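Local coordinates for Crov588 (Cafeteriavirus, PDB 6NYR), which is of unknown function, but is built as a circular leucine-rich-repeat protein whose FNIP-type repeats may offer a surface for binding partners, at residues N529-E532 with N533-P536; K573-E576 with N577-P580; K617-E620 with N621-P624. All coordinates share one frame; numbering follows the deposited sequence.

Overall arrangement
Contact 1 (529-536), contact 2 (573-580) and contact 3 (617-624) follow one another along the chain at 44-residue intervals, each in a different FNIP range. Each sits in the loop between two successive short parallel strands: 519-521 and 541-543, 563-565 and 585-587, 607-609 and 629-631. Neighbouring centres are 15 and 14 Å apart and the outer pair 28 Å, so the three lie almost in line. All lie on one side of the chain's centre, about 39 to 42 Å from it. One intervening coil separates successive contacts, whose nearest atoms stay about 8 Å or more apart; the same type II turn thus recurs at every second coil here, as equivalent bends on the outer side of the ring.

Contact 1: N529-E532 with N533-P536; sequences NLTE and NVLP
The Glu532-Asn533 peptide forms the tip of the bend and is covered on both faces. OD1 of Asn533 hangs over one face, 3.9 Å from Glu532 C, with the carboxamide tilted steeply to the peptide rather than stacked on it. Over the opposite face lie Thr531 O, Val534 CG2, water 1 and Val534 N; this last atom is 3.0 Å from Glu532 O, but the angle is too poor for a hydrogen bond.

Thr531 meets Val534 at close range: OG1 lies 3.1 Å from the methyl CG2, and the side chains cross obliquely. The hydroxyl reaches that methyl because it stands between the backbone N and the carbonyl carbon (chi1 59°), while Thr531 CG2 is turned back beside its own N. Val534 CG1 is directed instead at Leu530, whose CD2 is 4.4 Å from it. Beyond the turn, Leu530 CD1 touches Leu535 CD1 at 4.2 Å, methyl to methyl, and Leu530 also rests on Phe544 and Val556.

Water 1 bridges the mouth of the bend, donating to Thr531 O at 3.0 Å and accepting from Leu535 N at 2.8 Å. An extended Glu532 (psi 147°) followed by Asn533 at positive phi (53°) marks Thr531-Val534 as a type II beta turn, here forming an outer bend of a leucine-rich-repeat coil.

Contact 2: K573-E576 with N577-P580; sequences KITE and NVLP
Ile574, just before the turn, meets Leu579 and Val578 through its branch methyl: CG2 lies 4.0 Å from Leu579 CG and 4.2 Å from Val578 CB. The methyl is placed there because it stands opposite the backbone N, with CG1 taking the position beside that N (chi1 -57°). Ile574 and Leu579 cross at about a right angle, so the isoleucine presents this one branch to the leucine rather than running alongside it. A second apolar meeting, also near a right angle, pairs Thr575 CG2 with Val578 CG2 at 3.6 Å; the threonine turns its methyl, not its hydroxyl, toward the valine.

Type II geometry runs from Thr575 to Val578, with Asn577 in the positive phi region (phi 65°). This bend belongs to the loop between strands 563-565 and 585-587, on the outer side of the leucine-rich-repeat coil. Ile574 touches Phe588 and Leu579 touches Pro602, both later in the chain, whereas Val578 touches Ile552 of an earlier loop, so the turn is packed between coils on both sides.

Among polar interactions, with the methyl toward the valine, Thr575 OG1 stands opposite the backbone N and donates to Glu576 OE1 at 2.7 Å, meeting the oxygen nearly along its C-O axis. The Glu576 chain is bent at its second torsion (chi2 87°), which folds the carboxylate back to its neighbour.

Water mediates a backbone link. Water 2 has three partners: it donates to Thr575 O at 2.8 Å and accepts from two successive amides, Val578 N at 2.7 Å and Leu579 N at 2.5 Å, the last of these a short distance.

Contact 3: K617-E620 with N621-P624; sequences KITE and NVLP
Ile618 and Leu623 form the compact side of this contact, with Ile618 CG2 3.8 Å from Leu623 CG and the two side chains crossing at about a right angle. The same methyl is also near both Leu623 end carbons, CD1 at 4.1 Å and CD2 at 4.2 Å, so it sits against the leucine's fork rather than against a single branch. Val622 is more distant from the isoleucine; its close partner is Thr619, whose OG1 approaches Val622 CG2 to 3.2 Å. Both valine and leucine are buried, as is Ile618, which additionally packs on Val644.

Ile618 and Leu623 flank a type II beta turn, Thr619 to Val622, in the loop between strands 607-609 and 629-631 of the leucine-rich-repeat coil. Water 3 spans its open end, donating to Thr619 O at 2.9 Å and accepting from Leu623 N at 2.7 Å.

Packing is looser on the outward side, where Glu620 and Asn621 are exposed. The Glu620 chain runs out extended (chi2 -167°) and touches Asn643. Asn621 brings ND2 over a face of the peptide that joins it to Glu620, 3.7 Å from Glu620 C, with the carboxamide tilted; of the two amide ends, ND2 is the closer. A glycerol, probably from the crystallisation liquor, lies about 5 Å from the Asn621 side chain.

Contact 1: N529-E532 with N533-P536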
# COMPACT_ATOMS: atom_id res chain seq x y z
N ASN A 529 12.44 -29.11 -23.08
CA ASN A 529 11.43 -29.20 -24.12
C ASN A 529 10.14 -29.80 -23.56
O ASN A 529 10.17 -30.79 -22.82
CB ASN A 529 11.95 -30.05 -25.27
CG ASN A 529 10.95 -30.16 -26.40
OD1 ASN A 529 10.60 -29.16 -27.04
ND2 ASN A 529 10.48 -31.38 -26.66
N LEU A 530 9.02 -29.20 -23.93
CA LEU A 530 7.70 -29.70 -23.54
C LEU A 530 7.11 -30.47 -24.71
O LEU A 530 7.07 -29.97 -25.84
CB LEU A 530 6.78 -28.55 -23.12
CG LEU A 530 7.21 -27.77 -21.88
CD1 LEU A 530 6.46 -26.44 -21.80
CD2 LEU A 530 7.02 -28.58 -20.61
N THR A 531 6.67 -31.70 -24.43
CA THR A 531 6.16 -32.59 -25.46
C THR A 531 4.64 -32.70 -25.36
O THR A 531 3.99 -31.96 -24.61
CB THR A 531 6.82 -33.97 -25.33
OG1 THR A 531 6.54 -34.51 -24.03
CG2 THR A 531 8.32 -33.85 -25.52
N GLU A 532 4.06 -33.64 -26.11
CA GLU A 532 2.62 -33.72 -26.25
C GLU A 532 1.97 -34.30 -25.00
O GLU A 532 2.53 -35.16 -24.32
CB GLU A 532 2.24 -34.57 -27.46
CG GLU A 532 3.22 -34.48 -28.62
CD GLU A 532 2.63 -34.95 -29.94
OE1 GLU A 532 1.62 -35.69 -29.92
OE2 GLU A 532 3.18 -34.57 -30.99
N ASN A 533 0.76 -33.82 -24.71
CA ASN A 533 -0.03 -34.30 -23.58
C ASN A 533 0.75 -34.25 -22.27
O ASN A 533 0.59 -35.10 -21.39
CB ASN A 533 -0.55 -35.71 -23.84
CG ASN A 533 -1.33 -35.82 -25.14
OD1 ASN A 533 -0.97 -36.60 -26.02
ND2 ASN A 533 -2.37 -35.02 -25.27
N VAL A 534 1.62 -33.25 -22.14
CA VAL A 534 2.31 -32.96 -20.89
C VAL A 534 1.58 -31.88 -20.10
O VAL A 534 1.35 -32.02 -18.91
CB VAL A 534 3.77 -32.56 -21.16
CG1 VAL A 534 4.45 -32.11 -19.88
CG2 VAL A 534 4.53 -33.71 -21.80
N LEU A 535 1.23 -30.78 -20.77
CA LEU A 535 0.50 -29.68 -20.14
C LEU A 535 -0.98 -30.04 -20.07
O LEU A 535 -1.57 -30.44 -21.08
CB LEU A 535 0.70 -28.40 -20.94
CG LEU A 535 2.15 -27.90 -21.01
CD1 LEU A 535 2.25 -26.62 -21.84
CD2 LEU A 535 2.71 -27.67 -19.61
N PRO A 536 -1.61 -29.93 -18.90
CA PRO A 536 -2.97 -30.47 -18.73
C PRO A 536 -4.00 -29.61 -19.45
O PRO A 536 -3.79 -28.43 -19.74
CB PRO A 536 -3.19 -30.46 -17.22
CG PRO A 536 -2.15 -29.51 -16.65
CD PRO A 536 -1.20 -29.10 -17.75
O HOH W 1 1.56 -30.47 -23.55

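Contact 2: K573-E576 with N577-P580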
# COMPACT_ATOMS: atom_id res chain seq x y z
N LYS A 573 10.87 -20.11 -33.65
CA LYS A 573 9.82 -19.99 -34.65
C LYS A 573 8.51 -20.54 -34.10
O LYS A 573 8.48 -21.55 -33.39
CB LYS A 573 10.20 -20.77 -35.91
CG LYS A 573 11.19 -20.07 -36.84
CD LYS A 573 11.98 -21.11 -37.64
CE LYS A 573 12.35 -20.63 -39.04
NZ LYS A 573 13.19 -19.40 -39.00
N ILE A 574 7.41 -19.85 -34.42
CA ILE A 574 6.07 -20.33 -34.12
C ILE A 574 5.33 -20.46 -35.45
O ILE A 574 5.20 -19.48 -36.19
CB ILE A 574 5.32 -19.40 -33.15
CG1 ILE A 574 6.12 -19.25 -31.87
CG2 ILE A 574 3.93 -19.95 -32.87
CD1 ILE A 574 5.59 -18.19 -30.91
N THR A 575 4.88 -21.68 -35.76
CA THR A 575 4.23 -21.95 -37.04
C THR A 575 2.74 -22.23 -36.84
O THR A 575 2.20 -22.10 -35.73
CB THR A 575 4.94 -23.12 -37.74
OG1 THR A 575 4.36 -23.32 -39.03
CG2 THR A 575 4.81 -24.40 -36.93
N GLU A 576 2.07 -22.65 -37.92
CA GLU A 576 0.64 -22.86 -37.87
C GLU A 576 0.27 -23.90 -36.81
O GLU A 576 0.99 -24.87 -36.58
CB GLU A 576 0.11 -23.34 -39.23
CG GLU A 576 0.03 -22.28 -40.32
CD GLU A 576 1.32 -22.12 -41.10
OE1 GLU A 576 2.36 -22.61 -40.63
OE2 GLU A 576 1.28 -21.49 -42.18
N ASN A 577 -0.89 -23.68 -36.18
CA ASN A 577 -1.55 -24.69 -35.35
C ASN A 577 -0.72 -25.03 -34.11
O ASN A 577 -0.85 -26.12 -33.55
CB ASN A 577 -1.84 -25.96 -36.14
CG ASN A 577 -2.75 -25.72 -37.33
OD1 ASN A 577 -2.36 -25.93 -38.48
ND2 ASN A 577 -3.97 -25.27 -37.05
N VAL A 578 0.11 -24.10 -33.66
CA VAL A 578 0.90 -24.28 -32.44
C VAL A 578 0.27 -23.54 -31.26
O VAL A 578 0.16 -24.09 -30.16
CB VAL A 578 2.35 -23.81 -32.68
CG1 VAL A 578 3.22 -24.08 -31.45
CG2 VAL A 578 2.93 -24.47 -33.91
N LEU A 579 -0.13 -22.29 -31.47
CA LEU A 579 -0.88 -21.55 -30.47
C LEU A 579 -2.32 -22.02 -30.47
O LEU A 579 -2.96 -22.04 -31.53
CB LEU A 579 -0.81 -20.05 -30.76
CG LEU A 579 0.58 -19.43 -30.67
CD1 LEU A 579 0.60 -18.03 -31.26
CD2 LEU A 579 1.05 -19.40 -29.22
N PRO A 580 -2.88 -22.39 -29.32
CA PRO A 580 -4.26 -22.88 -29.30
C PRO A 580 -5.24 -21.77 -29.63
O PRO A 580 -4.98 -20.59 -29.38
CB PRO A 580 -4.45 -23.38 -27.86
CG PRO A 580 -3.48 -22.57 -27.06
CD PRO A 580 -2.29 -22.34 -27.96
O HOH W 2 0.29 -21.45 -33.79

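Contact 3: K617-E620 with N621-P624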
# COMPACT_ATOMS: atom_id res chain seq x y z
N LYS A 617 8.36 -7.42 -40.22
CA LYS A 617 7.25 -6.80 -40.93
C LYS A 617 5.95 -7.53 -40.61
O LYS A 617 5.93 -8.75 -40.43
CB LYS A 617 7.51 -6.81 -42.44
CG LYS A 617 7.65 -8.21 -43.03
CD LYS A 617 7.65 -8.18 -44.56
CE LYS A 617 7.39 -9.56 -45.13
NZ LYS A 617 7.29 -9.55 -46.62
N ILE A 618 4.85 -6.78 -40.55
CA ILE A 618 3.52 -7.33 -40.35
C ILE A 618 2.74 -7.16 -41.65
O ILE A 618 2.48 -6.04 -42.09
CB ILE A 618 2.78 -6.65 -39.18
CG1 ILE A 618 3.55 -6.85 -37.87
CG2 ILE A 618 1.36 -7.20 -39.06
CD1 ILE A 618 3.65 -8.29 -37.42
N THR A 619 2.37 -8.28 -42.26
CA THR A 619 1.63 -8.29 -43.51
C THR A 619 0.16 -8.63 -43.24
O THR A 619 -0.27 -8.82 -42.10
CB THR A 619 2.25 -9.28 -44.50
OG1 THR A 619 2.05 -10.62 -44.03
CG2 THR A 619 3.75 -9.01 -44.64
N GLU A 620 -0.62 -8.68 -44.32
CA GLU A 620 -2.06 -8.86 -44.20
C GLU A 620 -2.41 -10.24 -43.66
O GLU A 620 -1.67 -11.21 -43.85
CB GLU A 620 -2.73 -8.66 -45.56
CG GLU A 620 -2.54 -7.28 -46.16
CD GLU A 620 -3.47 -7.02 -47.33
OE1 GLU A 620 -4.46 -7.76 -47.49
OE2 GLU A 620 -3.20 -6.07 -48.10
N ASN A 621 -3.55 -10.32 -42.98
CA ASN A 621 -4.09 -11.57 -42.45
C ASN A 621 -3.13 -12.26 -41.50
O ASN A 621 -3.20 -13.48 -41.31
CB ASN A 621 -4.47 -12.52 -43.59
CG ASN A 621 -5.54 -11.95 -44.50
OD1 ASN A 621 -6.69 -11.78 -44.09
ND2 ASN A 621 -5.18 -11.65 -45.74
N VAL A 622 -2.23 -11.49 -40.89
CA VAL A 622 -1.33 -11.99 -39.87
C VAL A 622 -1.86 -11.72 -38.47
O VAL A 622 -1.84 -12.59 -37.60
CB VAL A 622 0.07 -11.37 -40.06
CG1 VAL A 622 0.97 -11.70 -38.89
CG2 VAL A 622 0.69 -11.86 -41.37
N LEU A 623 -2.36 -10.51 -38.23
CA LEU A 623 -2.85 -10.13 -36.91
C LEU A 623 -4.23 -10.73 -36.67
O LEU A 623 -5.04 -10.83 -37.60
CB LEU A 623 -2.90 -8.61 -36.79
CG LEU A 623 -1.54 -7.91 -36.74
CD1 LEU A 623 -1.72 -6.41 -36.55
CD2 LEU A 623 -0.66 -8.48 -35.65
N PRO A 624 -4.53 -11.14 -35.44
CA PRO A 624 -5.83 -11.77 -35.17
C PRO A 624 -7.01 -10.85 -35.46
O PRO A 624 -6.96 -9.65 -35.21
CB PRO A 624 -5.75 -12.12 -33.67
CG PRO A 624 -4.28 -12.24 -33.39
CD PRO A 624 -3.63 -11.19 -34.27
O HOH W 3 -2.27 -8.46 -40.02